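Local coordinates for protein homocitrate synthase (Sulfolobus acidocaldarius, PDB 6KTQ) that catalyses the aldol-type condensation of acetyl-CoA with 2-oxoglutarate to homocitrate, the first step of lysine biosynthesis through alpha-aminoadipate, at residues T52-V57 with I86-K91; V103-A108 with R123-Y128; P265-A270 with P304-T309. One frame throughout, in Å; residues are numbered along the deposited sequence.

Interaction 1: residues T52-V57 with I86-K91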
loop_
_atom_site.group_PDB
_atom_site.type_symbol
_atom_site.label_atom_id
_atom_site.label_comp_id
_atom_site.label_asym_id
_atom_site.label_seq_id
_atom_site.Cartn_x
_atom_site.Cartn_y
_atom_site.Cartn_z
ATOM N N THR A 52 -37.441 5.964 -21.074
ATOM C CA THR A 52 -38.486 6.939 -20.740
ATOM C C THR A 52 -38.218 7.492 -19.352
ATOM O O THR A 52 -37.419 6.940 -18.595
ATOM C CB THR A 52 -39.868 6.288 -20.721
ATOM O OG1 THR A 52 -39.889 5.265 -19.723
ATOM C CG2 THR A 52 -40.157 5.650 -22.080
ATOM N N THR A 53 -38.883 8.590 -19.011
ATOM C CA THR A 53 -38.752 9.156 -17.670
ATOM C C THR A 53 -39.145 8.140 -16.599
ATOM O O THR A 53 -38.406 7.927 -15.629
ATOM C CB THR A 53 -39.561 10.462 -17.558
ATOM O OG1 THR A 53 -38.922 11.448 -18.368
ATOM C CG2 THR A 53 -39.614 10.960 -16.152
ATOM N N ASP A 54 -40.264 7.464 -16.787
ATOM C CA ASP A 54 -40.717 6.464 -15.819
ATOM C C ASP A 54 -39.692 5.340 -15.675
ATOM O O ASP A 54 -39.483 4.829 -14.590
ATOM C CB ASP A 54 -42.032 5.822 -16.232
ATOM C CG ASP A 54 -43.216 6.786 -16.194
ATOM O OD1 ASP A 54 -43.201 7.727 -15.395
ATOM O OD2 ASP A 54 -44.172 6.595 -16.981
ATOM N N GLN A 55 -39.094 4.925 -16.785
ATOM C CA GLN A 55 -38.062 3.859 -16.747
ATOM C C GLN A 55 -36.837 4.277 -15.921
ATOM O O GLN A 55 -36.309 3.501 -15.140
ATOM C CB GLN A 55 -37.637 3.496 -18.162
ATOM C CG GLN A 55 -38.672 2.584 -18.818
ATOM C CD GLN A 55 -38.522 2.427 -20.313
ATOM O OE1 GLN A 55 -37.651 2.997 -20.949
ATOM N NE2 GLN A 55 -39.418 1.678 -20.890
ATOM N N ARG A 56 -36.397 5.494 -16.172
ATOM C CA ARG A 56 -35.307 6.155 -15.458
ATOM C C ARG A 56 -35.539 6.161 -13.987
ATOM O O ARG A 56 -34.663 5.830 -13.218
ATOM C CB ARG A 56 -35.279 7.617 -15.829
ATOM C CG ARG A 56 -34.170 8.070 -16.693
ATOM C CD ARG A 56 -33.933 9.576 -16.458
ATOM N NE ARG A 56 -32.566 9.838 -16.835
ATOM C CZ ARG A 56 -32.109 9.703 -18.077
ATOM N NH1 ARG A 56 -30.830 9.913 -18.304
ATOM N NH2 ARG A 56 -32.926 9.399 -19.093
ATOM N N VAL A 57 -36.734 6.605 -13.603
ATOM C CA VAL A 57 -37.133 6.615 -12.205
ATOM C C VAL A 57 -37.150 5.204 -11.621
ATOM O O VAL A 57 -36.687 5.000 -10.485
ATOM C CB VAL A 57 -38.505 7.312 -12.017
ATOM C CG1 VAL A 57 -39.021 7.124 -10.601
ATOM C CG2 VAL A 57 -38.390 8.783 -12.360
ATOM N N ILE A 86 -34.529 13.566 -14.102
ATOM C CA ILE A 86 -33.617 13.947 -13.007
ATOM C C ILE A 86 -34.374 14.661 -11.906
ATOM O O ILE A 86 -34.183 14.348 -10.734
ATOM C CB ILE A 86 -32.448 14.793 -13.471
ATOM C CG1 ILE A 86 -31.566 13.953 -14.362
ATOM C CG2 ILE A 86 -31.602 15.234 -12.285
ATOM C CD1 ILE A 86 -30.565 14.753 -15.143
ATOM N N ARG A 87 -35.246 15.589 -12.289
ATOM C CA ARG A 87 -36.083 16.297 -11.325
ATOM C C ARG A 87 -36.901 15.332 -10.458
ATOM O O ARG A 87 -36.933 15.480 -9.247
ATOM C CB ARG A 87 -36.997 17.310 -12.045
ATOM C CG ARG A 87 -37.674 18.340 -11.151
ATOM C CD ARG A 87 -38.936 18.923 -11.795
ATOM N NE ARG A 87 -39.952 17.886 -12.046
ATOM C CZ ARG A 87 -40.759 17.348 -11.122
ATOM N NH1 ARG A 87 -41.632 16.411 -11.485
ATOM N NH2 ARG A 87 -40.718 17.746 -9.843
ATOM N N ARG A 88 -37.545 14.342 -11.076
ATOM C CA ARG A 88 -38.337 13.350 -10.354
ATOM C C ARG A 88 -37.515 12.530 -9.374
ATOM O O ARG A 88 -37.960 12.212 -8.263
ATOM C CB ARG A 88 -38.988 12.380 -11.329
ATOM C CG ARG A 88 -40.306 12.880 -11.928
ATOM C CD ARG A 88 -41.403 11.845 -11.709
ATOM N NE ARG A 88 -41.605 11.029 -12.895
ATOM C CZ ARG A 88 -42.043 9.771 -12.901
ATOM N NH1 ARG A 88 -42.328 9.110 -11.783
ATOM N NH2 ARG A 88 -42.191 9.156 -14.060
ATOM N N ILE A 89 -36.331 12.143 -9.812
ATOM C CA ILE A 89 -35.431 11.407 -8.956
ATOM C C ILE A 89 -35.035 12.267 -7.760
ATOM O O ILE A 89 -35.048 11.782 -6.632
ATOM C CB ILE A 89 -34.189 10.930 -9.733
ATOM C CG1 ILE A 89 -34.593 9.809 -10.699
ATOM C CG2 ILE A 89 -33.124 10.432 -8.771
ATOM C CD1 ILE A 89 -33.627 9.540 -11.858
ATOM N N ILE A 90 -34.694 13.534 -7.990
ATOM C CA ILE A 90 -34.291 14.421 -6.867
ATOM C C ILE A 90 -35.433 14.624 -5.878
ATOM O O ILE A 90 -35.234 14.628 -4.658
ATOM C CB ILE A 90 -33.782 15.768 -7.385
ATOM C CG1 ILE A 90 -32.431 15.562 -8.052
ATOM C CG2 ILE A 90 -33.662 16.772 -6.246
ATOM C CD1 ILE A 90 -32.034 16.618 -9.041
ATOM N N LYS A 91 -36.638 14.749 -6.408
ATOM C CA LYS A 91 -37.836 14.790 -5.582
ATOM C C LYS A 91 -37.970 13.522 -4.725
ATOM O O LYS A 91 -38.234 13.616 -3.523
ATOM C CB LYS A 91 -39.062 15.019 -6.468
ATOM C CG LYS A 91 -40.398 15.077 -5.750
ATOM C CD LYS A 91 -41.478 15.719 -6.622
ATOM C CE LYS A 91 -42.817 15.828 -5.887
ATOM N NZ LYS A 91 -43.485 17.144 -6.121
#
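Val57 and Ile89 mark the closest backbone approach, CA to CA 6.0 Å, where helices 53-57 and 86-91 run in roughly the same direction, their axes 9.4 Å apart and crossing at -36°. Arg88 buries more surface here than any other residue of the two segments. Its CG lies anti to the carbonyl carbon (chi1 -84°), and bends at chi2 and chi3 then carry the guanidinium across to the other helix, where Val57 CG2 sits over the centre of one face, 3.8 Å above the plane. The same methyl also touches Arg88 CB at 3.8 Å, while Thr53 CG2 meets the NE and NH2 side of the group obliquely. Asp54 is the salt-bridge partner at the guanidinium edge, but the modelled separation is implausibly short and doubtful. Ile89 CG1 lies 4.3 Å from Val57 CG2, and Ile89 CD1 reaches Arg56 O; the Arg56 guanidinium pairs with Glu44. At the start of the first helix, Thr52 and Gln55 form a capping box: Gln55 N donates to Thr52 OG1 (3.1 Å), Thr52 N to Gln55 OE1 (3.0 Å). Such near-parallel packing of neighbouring outer helices, with Ile89 facing Ala73 and Ile102 on the strands, is that of a TIM barrel.

Interaction 2: residues V103-A108 with R123-Y128. With COA (coenzyme A), chain E.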
loop_
_atom_site.group_PDB
_atom_site.type_symbol
_atom_site.label_atom_id
_atom_site.label_comp_id
_atom_site.label_asym_id
_atom_site.label_seq_id
_atom_site.Cartn_x
_atom_site.Cartn_y
_atom_site.Cartn_z
ATOM N N VAL A 103 -26.183 12.839 -8.780
ATOM C CA VAL A 103 -25.224 13.594 -9.550
ATOM C C VAL A 103 -25.805 13.979 -10.917
ATOM O O VAL A 103 -26.388 13.141 -11.609
ATOM C CB VAL A 103 -23.940 12.790 -9.770
ATOM C CG1 VAL A 103 -22.886 13.653 -10.452
ATOM C CG2 VAL A 103 -23.448 12.187 -8.443
ATOM N N ALA A 104 -25.645 15.248 -11.275
ATOM C CA ALA A 104 -26.015 15.762 -12.588
ATOM C C ALA A 104 -24.754 16.117 -13.357
ATOM O O ALA A 104 -23.809 16.735 -12.827
ATOM C CB ALA A 104 -26.906 16.986 -12.455
ATOM N N HIS A 105 -24.759 15.753 -14.628
ATOM C CA HIS A 105 -23.638 15.985 -15.495
ATOM C C HIS A 105 -23.744 17.392 -16.076
ATOM O O HIS A 105 -24.856 17.949 -16.192
ATOM C CB HIS A 105 -23.677 14.928 -16.603
ATOM C CG HIS A 105 -22.354 14.299 -16.907
ATOM N ND1 HIS A 105 -21.951 14.007 -18.189
ATOM C CD2 HIS A 105 -21.356 13.886 -16.097
ATOM C CE1 HIS A 105 -20.755 13.456 -18.161
ATOM N NE2 HIS A 105 -20.367 13.375 -16.901
ATOM N N SER A 106 -22.604 17.955 -16.479
ATOM C CA SER A 106 -22.553 19.313 -17.007
ATOM C C SER A 106 -21.319 19.567 -17.873
ATOM O O SER A 106 -20.214 19.145 -17.532
ATOM C CB SER A 106 -22.538 20.288 -15.832
ATOM O OG SER A 106 -22.657 21.634 -16.236
ATOM N N ARG A 107 -21.495 20.259 -19.003
ATOM C CA ARG A 107 -20.353 20.796 -19.723
ATOM C C ARG A 107 -19.805 21.942 -18.903
ATOM O O ARG A 107 -20.425 22.383 -17.929
ATOM C CB ARG A 107 -20.742 21.289 -21.125
ATOM C CG ARG A 107 -21.008 20.145 -22.082
ATOM C CD ARG A 107 -21.403 20.671 -23.443
ATOM N NE ARG A 107 -22.633 21.430 -23.318
ATOM C CZ ARG A 107 -23.148 22.176 -24.283
ATOM N NH1 ARG A 107 -22.545 22.269 -25.474
ATOM N NH2 ARG A 107 -24.283 22.816 -24.050
ATOM N N ALA A 108 -18.640 22.418 -19.285
ATOM C CA ALA A 108 -18.106 23.629 -18.699
ATOM C C ALA A 108 -18.750 24.800 -19.430
ATOM O O ALA A 108 -18.103 25.494 -20.180
ATOM C CB ALA A 108 -16.598 23.664 -18.830
ATOM N N ARG A 123 -24.887 16.920 -6.436
ATOM C CA ARG A 123 -23.556 17.128 -6.971
ATOM C C ARG A 123 -23.646 17.417 -8.445
ATOM O O ARG A 123 -24.498 16.833 -9.142
ATOM C CB ARG A 123 -22.677 15.887 -6.751
ATOM C CG ARG A 123 -21.311 15.976 -7.428
ATOM C CD ARG A 123 -20.399 14.795 -7.092
ATOM N NE ARG A 123 -20.153 14.705 -5.652
ATOM C CZ ARG A 123 -19.206 15.365 -4.996
ATOM N NH1 ARG A 123 -18.333 16.137 -5.613
ATOM N NH2 ARG A 123 -19.115 15.201 -3.700
ATOM N N ILE A 124 -22.768 18.298 -8.913
ATOM C CA ILE A 124 -22.666 18.655 -10.327
ATOM C C ILE A 124 -21.306 18.176 -10.810
ATOM O O ILE A 124 -20.293 18.506 -10.221
ATOM C CB ILE A 124 -22.852 20.185 -10.558
ATOM C CG1 ILE A 124 -24.314 20.594 -10.271
ATOM C CG2 ILE A 124 -22.455 20.580 -11.972
ATOM C CD1 ILE A 124 -24.597 22.090 -10.334
ATOM N N ALA A 125 -21.297 17.355 -11.859
ATOM C CA ALA A 125 -20.063 16.823 -12.442
ATOM C C ALA A 125 -19.753 17.527 -13.728
ATOM O O ALA A 125 -20.410 17.287 -14.749
ATOM C CB ALA A 125 -20.185 15.328 -12.693
ATOM N N ILE A 126 -18.763 18.409 -13.684
ATOM C CA ILE A 126 -18.351 19.146 -14.865
ATOM C C ILE A 126 -17.237 18.384 -15.522
ATOM O O ILE A 126 -16.246 18.038 -14.867
ATOM C CB ILE A 126 -17.858 20.566 -14.534
ATOM C CG1 ILE A 126 -19.000 21.409 -13.945
ATOM C CG2 ILE A 126 -17.313 21.214 -15.787
ATOM C CD1 ILE A 126 -18.540 22.718 -13.335
ATOM N N PHE A 127 -17.404 18.122 -16.810
ATOM C CA PHE A 127 -16.399 17.405 -17.579
ATOM C C PHE A 127 -15.687 18.299 -18.569
ATOM O O PHE A 127 -16.260 19.259 -19.059
ATOM C CB PHE A 127 -17.013 16.172 -18.281
ATOM C CG PHE A 127 -18.143 16.484 -19.226
ATOM C CD1 PHE A 127 -19.463 16.522 -18.769
ATOM C CD2 PHE A 127 -17.892 16.679 -20.577
ATOM C CE1 PHE A 127 -20.504 16.790 -19.641
ATOM C CE2 PHE A 127 -18.920 16.940 -21.459
ATOM C CZ PHE A 127 -20.222 17.005 -20.997
ATOM N N TYR A 128 -14.421 17.996 -18.837
ATOM C CA TYR A 128 -13.676 18.656 -19.898
ATOM C C TYR A 128 -12.563 17.738 -20.330
ATOM O O TYR A 128 -11.984 17.018 -19.515
ATOM C CB TYR A 128 -13.095 20.000 -19.409
ATOM C CG TYR A 128 -12.903 21.065 -20.471
ATOM C CD1 TYR A 128 -13.931 21.959 -20.791
ATOM C CD2 TYR A 128 -11.683 21.214 -21.127
ATOM C CE1 TYR A 128 -13.744 22.952 -21.767
ATOM C CE2 TYR A 128 -11.490 22.194 -22.100
ATOM C CZ TYR A 128 -12.514 23.056 -22.411
ATOM O OH TYR A 128 -12.310 24.004 -23.381
HETATM N N1A COA E . -17.396 22.024 -22.074
HETATM C C2A COA E . -17.781 23.020 -22.919
HETATM N N3A COA E . -18.085 22.812 -24.235
HETATM C C4A COA E . -17.989 21.587 -24.785
HETATM C C5A COA E . -17.587 20.463 -23.935
HETATM C C6A COA E . -17.277 20.754 -22.521
HETATM N N6A COA E . -16.895 19.746 -21.713
HETATM N N7A COA E . -17.593 19.367 -24.718
HETATM C C8A COA E . -17.959 19.756 -25.975
HETATM N N9A COA E . -18.180 21.075 -26.001
HETATM C C1B COA E . -18.695 21.867 -27.128
HETATM C C2B COA E . -17.927 21.761 -28.416
HETATM O O2B COA E . -16.771 22.578 -28.452
HETATM C C3B COA E . -19.001 22.233 -29.370
HETATM O O3B COA E . -19.276 23.613 -29.282
HETATM P P3B COA E . -19.616 24.429 -30.619
HETATM O O7A COA E . -19.216 25.795 -30.198
HETATM O O8A COA E . -21.102 24.187 -30.786
HETATM O O9A COA E . -18.782 23.831 -31.702
HETATM C C4B COA E . -20.230 21.512 -28.881
HETATM O O4B COA E . -20.011 21.371 -27.456
HETATM C C5B COA E . -20.189 20.304 -29.808
HETATM O O5B COA E . -21.300 19.511 -29.804
HETATM P P1A COA E . -22.692 19.595 -30.602
HETATM O O1A COA E . -23.119 18.295 -30.027
HETATM O O2A COA E . -22.603 19.777 -32.094
HETATM O O3A COA E . -23.343 20.882 -29.884
HETATM P P2A COA E . -24.876 21.196 -29.652
HETATM O O4A COA E . -25.627 21.005 -30.943
HETATM O O5A COA E . -24.939 22.488 -28.885
HETATM O O6A COA E . -25.369 20.101 -28.601
HETATM C CBP COA E . -25.432 18.889 -26.513
HETATM C CCP COA E . -24.758 20.014 -27.304
HETATM C CDP COA E . -24.789 18.731 -25.127
HETATM C CEP COA E . -26.914 19.240 -26.328
HETATM C CAP COA E . -25.319 17.618 -27.360
HETATM O OAP COA E . -23.981 17.359 -27.805
HETATM C C9P COA E . -25.800 16.426 -26.599
HETATM O O9P COA E . -26.981 16.325 -26.358
HETATM N N8P COA E . -24.857 15.556 -26.226
HETATM C C7P COA E . -25.120 14.337 -25.485
HETATM C C6P COA E . -24.387 14.362 -24.135
HETATM C C5P COA E . -22.890 14.304 -24.367
HETATM O O5P COA E . -22.425 14.596 -25.478
HETATM N N4P COA E . -22.133 13.947 -23.319
HETATM C C3P COA E . -20.675 13.955 -23.431
HETATM C C2P COA E . -19.946 13.256 -22.297
HETATM S S1P COA E . -18.184 13.622 -22.561
#
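His105 lays its imidazole against the ring of Phe127 in an offset stack, centroids 4.6 Å apart and planes 23° from parallel, with Phe127 CD1 over the imidazole face near its rim. The CD2/CE2 side of the Phe127 ring runs close to N6A and the sulfur S1P of coenzyme A. Phe127 CG sits between its own backbone N and carbonyl carbon (chi1 59°), which swings the ring over toward the 103-108 chain. There Arg107 CA makes a CH-pi contact with one face, 4.2 Å from the centroid, and C2P of coenzyme A lies over the opposite one. His105 NE2 hydrogen-bonds the bound 2-oxoglutarate while Phe127 faces coenzyme A, and the stack thus touches both pockets. Strands 101-106 and 123-129 pair in parallel as neighbours in the TIM barrel, joined by helix 110-118 in a beta-alpha-beta unit. The backbone ladder runs from Ala104 N to Arg123 O (2.9 Å), Ala125 N to Ala104 O (2.8 Å), weakly from Ser106 N to Ala125 O, and on from Phe127 N to Ser106 O (3.1 Å). Past it, the backbone at the C-terminal ends of the two segments reads the adenine: Ala108 N donates to N1A of coenzyme A at 3.1 Å, and N6A of the ligand donates to Phe127 O at 2.8 Å. The aliphatic part of Arg107 runs along the adenine, its NE paired with Asp112, while Ala108 CB rests on Tyr128 CD1.

Interaction 3: residues P265-A270 with P304-T309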
loop_
_atom_site.group_PDB
_atom_site.type_symbol
_atom_site.label_atom_id
_atom_site.label_comp_id
_atom_site.label_asym_id
_atom_site.label_seq_id
_atom_site.Cartn_x
_atom_site.Cartn_y
_atom_site.Cartn_z
ATOM N N PRO A 265 -18.936 -3.189 -15.706
ATOM C CA PRO A 265 -20.303 -3.576 -15.372
ATOM C C PRO A 265 -20.516 -3.832 -13.893
ATOM O O PRO A 265 -19.728 -4.544 -13.253
ATOM C CB PRO A 265 -20.525 -4.840 -16.192
ATOM C CG PRO A 265 -19.166 -5.392 -16.427
ATOM C CD PRO A 265 -18.256 -4.209 -16.516
ATOM N N LEU A 266 -21.595 -3.284 -13.353
ATOM C CA LEU A 266 -21.857 -3.332 -11.932
ATOM C C LEU A 266 -21.793 -4.738 -11.343
ATOM O O LEU A 266 -21.121 -4.973 -10.301
ATOM C CB LEU A 266 -23.179 -2.664 -11.596
ATOM C CG LEU A 266 -23.557 -2.670 -10.125
ATOM C CD1 LEU A 266 -22.486 -2.056 -9.225
ATOM C CD2 LEU A 266 -24.895 -1.950 -9.956
ATOM N N GLN A 267 -22.445 -5.696 -12.007
ATOM C CA GLN A 267 -22.542 -7.035 -11.424
ATOM C C GLN A 267 -21.177 -7.712 -11.319
ATOM O O GLN A 267 -20.919 -8.427 -10.352
ATOM C CB GLN A 267 -23.551 -7.912 -12.153
ATOM C CG GLN A 267 -23.320 -8.095 -13.645
ATOM C CD GLN A 267 -24.155 -7.134 -14.472
ATOM O OE1 GLN A 267 -23.886 -5.939 -14.517
ATOM N NE2 GLN A 267 -25.148 -7.663 -15.149
ATOM N N VAL A 268 -20.303 -7.456 -12.284
ATOM C CA VAL A 268 -18.991 -8.076 -12.301
ATOM C C VAL A 268 -18.079 -7.378 -11.296
ATOM O O VAL A 268 -17.416 -8.035 -10.515
ATOM C CB VAL A 268 -18.354 -8.080 -13.704
ATOM C CG1 VAL A 268 -17.099 -8.931 -13.722
ATOM C CG2 VAL A 268 -19.335 -8.625 -14.736
ATOM N N VAL A 269 -18.098 -6.050 -11.298
ATOM C CA VAL A 269 -17.332 -5.249 -10.336
ATOM C C VAL A 269 -17.684 -5.630 -8.901
ATOM O O VAL A 269 -16.801 -5.829 -8.049
ATOM C CB VAL A 269 -17.546 -3.743 -10.587
ATOM C CG1 VAL A 269 -16.974 -2.927 -9.452
ATOM C CG2 VAL A 269 -16.898 -3.347 -11.887
ATOM N N ALA A 270 -18.975 -5.739 -8.616
ATOM C CA ALA A 270 -19.430 -6.051 -7.277
ATOM C C ALA A 270 -18.937 -7.437 -6.820
ATOM O O ALA A 270 -18.457 -7.602 -5.701
ATOM C CB ALA A 270 -20.951 -5.984 -7.211
ATOM N N PRO A 304 -25.409 -15.182 -22.783
ATOM C CA PRO A 304 -25.512 -16.184 -21.707
ATOM C C PRO A 304 -24.196 -16.366 -20.940
ATOM O O PRO A 304 -24.204 -16.894 -19.855
ATOM C CB PRO A 304 -25.882 -17.478 -22.447
ATOM C CG PRO A 304 -25.455 -17.258 -23.853
ATOM C CD PRO A 304 -25.544 -15.779 -24.122
ATOM N N ASN A 305 -23.087 -15.930 -21.510
ATOM C CA ASN A 305 -21.787 -16.021 -20.847
ATOM C C ASN A 305 -21.408 -14.770 -20.023
ATOM O O ASN A 305 -20.254 -14.610 -19.599
ATOM C CB ASN A 305 -20.691 -16.422 -21.878
ATOM C CG ASN A 305 -20.186 -15.258 -22.755
ATOM O OD1 ASN A 305 -19.153 -15.383 -23.435
ATOM N ND2 ASN A 305 -20.873 -14.137 -22.733
ATOM N N PHE A 306 -22.366 -13.871 -19.773
ATOM C CA PHE A 306 -22.036 -12.677 -19.035
ATOM C C PHE A 306 -21.720 -13.079 -17.604
ATOM O O PHE A 306 -22.477 -13.823 -16.979
ATOM C CB PHE A 306 -23.146 -11.637 -19.036
ATOM C CG PHE A 306 -22.657 -10.265 -18.747
ATOM C CD1 PHE A 306 -22.067 -9.513 -19.757
ATOM C CD2 PHE A 306 -22.725 -9.728 -17.471
ATOM C CE1 PHE A 306 -21.594 -8.238 -19.502
ATOM C CE2 PHE A 306 -22.268 -8.445 -17.214
ATOM C CZ PHE A 306 -21.694 -7.698 -18.235
ATOM N N PRO A 307 -20.597 -12.577 -17.063
ATOM C CA PRO A 307 -20.255 -12.998 -15.702
ATOM C C PRO A 307 -21.321 -12.664 -14.653
ATOM O O PRO A 307 -21.974 -11.619 -14.740
ATOM C CB PRO A 307 -18.940 -12.244 -15.423
ATOM C CG PRO A 307 -18.323 -12.111 -16.769
ATOM C CD PRO A 307 -19.499 -11.832 -17.701
ATOM N N ILE A 308 -21.464 -13.553 -13.665
ATOM C CA ILE A 308 -22.288 -13.359 -12.462
ATOM C C ILE A 308 -23.793 -13.497 -12.720
ATOM O O ILE A 308 -24.449 -14.298 -12.052
ATOM C CB ILE A 308 -22.024 -12.011 -11.762
ATOM C CG1 ILE A 308 -20.523 -11.767 -11.561
ATOM C CG2 ILE A 308 -22.800 -11.919 -10.444
ATOM C CD1 ILE A 308 -19.744 -12.913 -10.945
ATOM N N THR A 309 -24.331 -12.694 -13.640
ATOM C CA THR A 309 -25.761 -12.719 -13.943
ATOM C C THR A 309 -26.083 -13.501 -15.207
ATOM O O THR A 309 -27.242 -13.723 -15.512
ATOM C CB THR A 309 -26.331 -11.300 -14.081
ATOM O OG1 THR A 309 -25.670 -10.599 -15.136
ATOM C CG2 THR A 309 -26.152 -10.535 -12.768
#
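Gln267 and Thr309 supply the polar part of the contact. The amide NE2 of Gln267 donates to Thr309 OG1 at 3.0 Å in an almost linear bond (175°), with the hydroxyl oxygen lying in the amide plane. Asn255 OD1 binds the same nitrogen, and two acceptors on NE2 should hold the amide against flipping. Gln267 CG is tucked between its backbone N and carbonyl carbon (chi1 57°), and a bend at chi2 turns the amide across the end of the Phe306 ring, the two planes 65° apart and Gln267 CD 3.6 Å from Phe306 CE2. An alanine here would remove that amide and is likely to cost Thr309 OG1 its donor and leave a gap beside the rim of Phe306. The contact joins the first turn of helix 266-277, part of the catalytic TIM barrel and begun by Pro265 as N-cap, to the irregular chain that follows helix 287-298 on the way to the C-terminal region. Apolar contacts fill in the remainder. Pro265 CB meets the edge of the Phe306 ring, 3.7 Å from CZ, and Val268 CG2 touches both Phe306 CE2 and Pro307 CB, the latter at 3.7 Å. Thr309 CG2 rests on Gln267 CB at 3.7 Å. In a separate van der Waals contact with the backbone, Ile308 CG1 comes to 3.6 Å from Gln267 O, while Ile308's own carbonyl accepts from Arg342.

Interaction 2 forms part of the substrate pocket itself: the side chain of His105 is about 3 Å from 2-oxoglutarate and about 7 Å from the zinc ion. Interaction 1 lies among the helices outside the barrel strands, its centre about 18 Å from that of interaction 2 and the nearest atoms about 5 Å apart; helix 80-94 is followed in the chain by strand 101-106. Its Arg56 side chain comes within about 6 Å of that of Arg41, a residue of the 2-oxoglutarate pocket. Interaction 3 stands apart, its centre about 25 Å from that of interaction 1 and about 28 Å from that of interaction 2; the Pro265 side chain is still about 12 Å from the zinc. None of the three touches another.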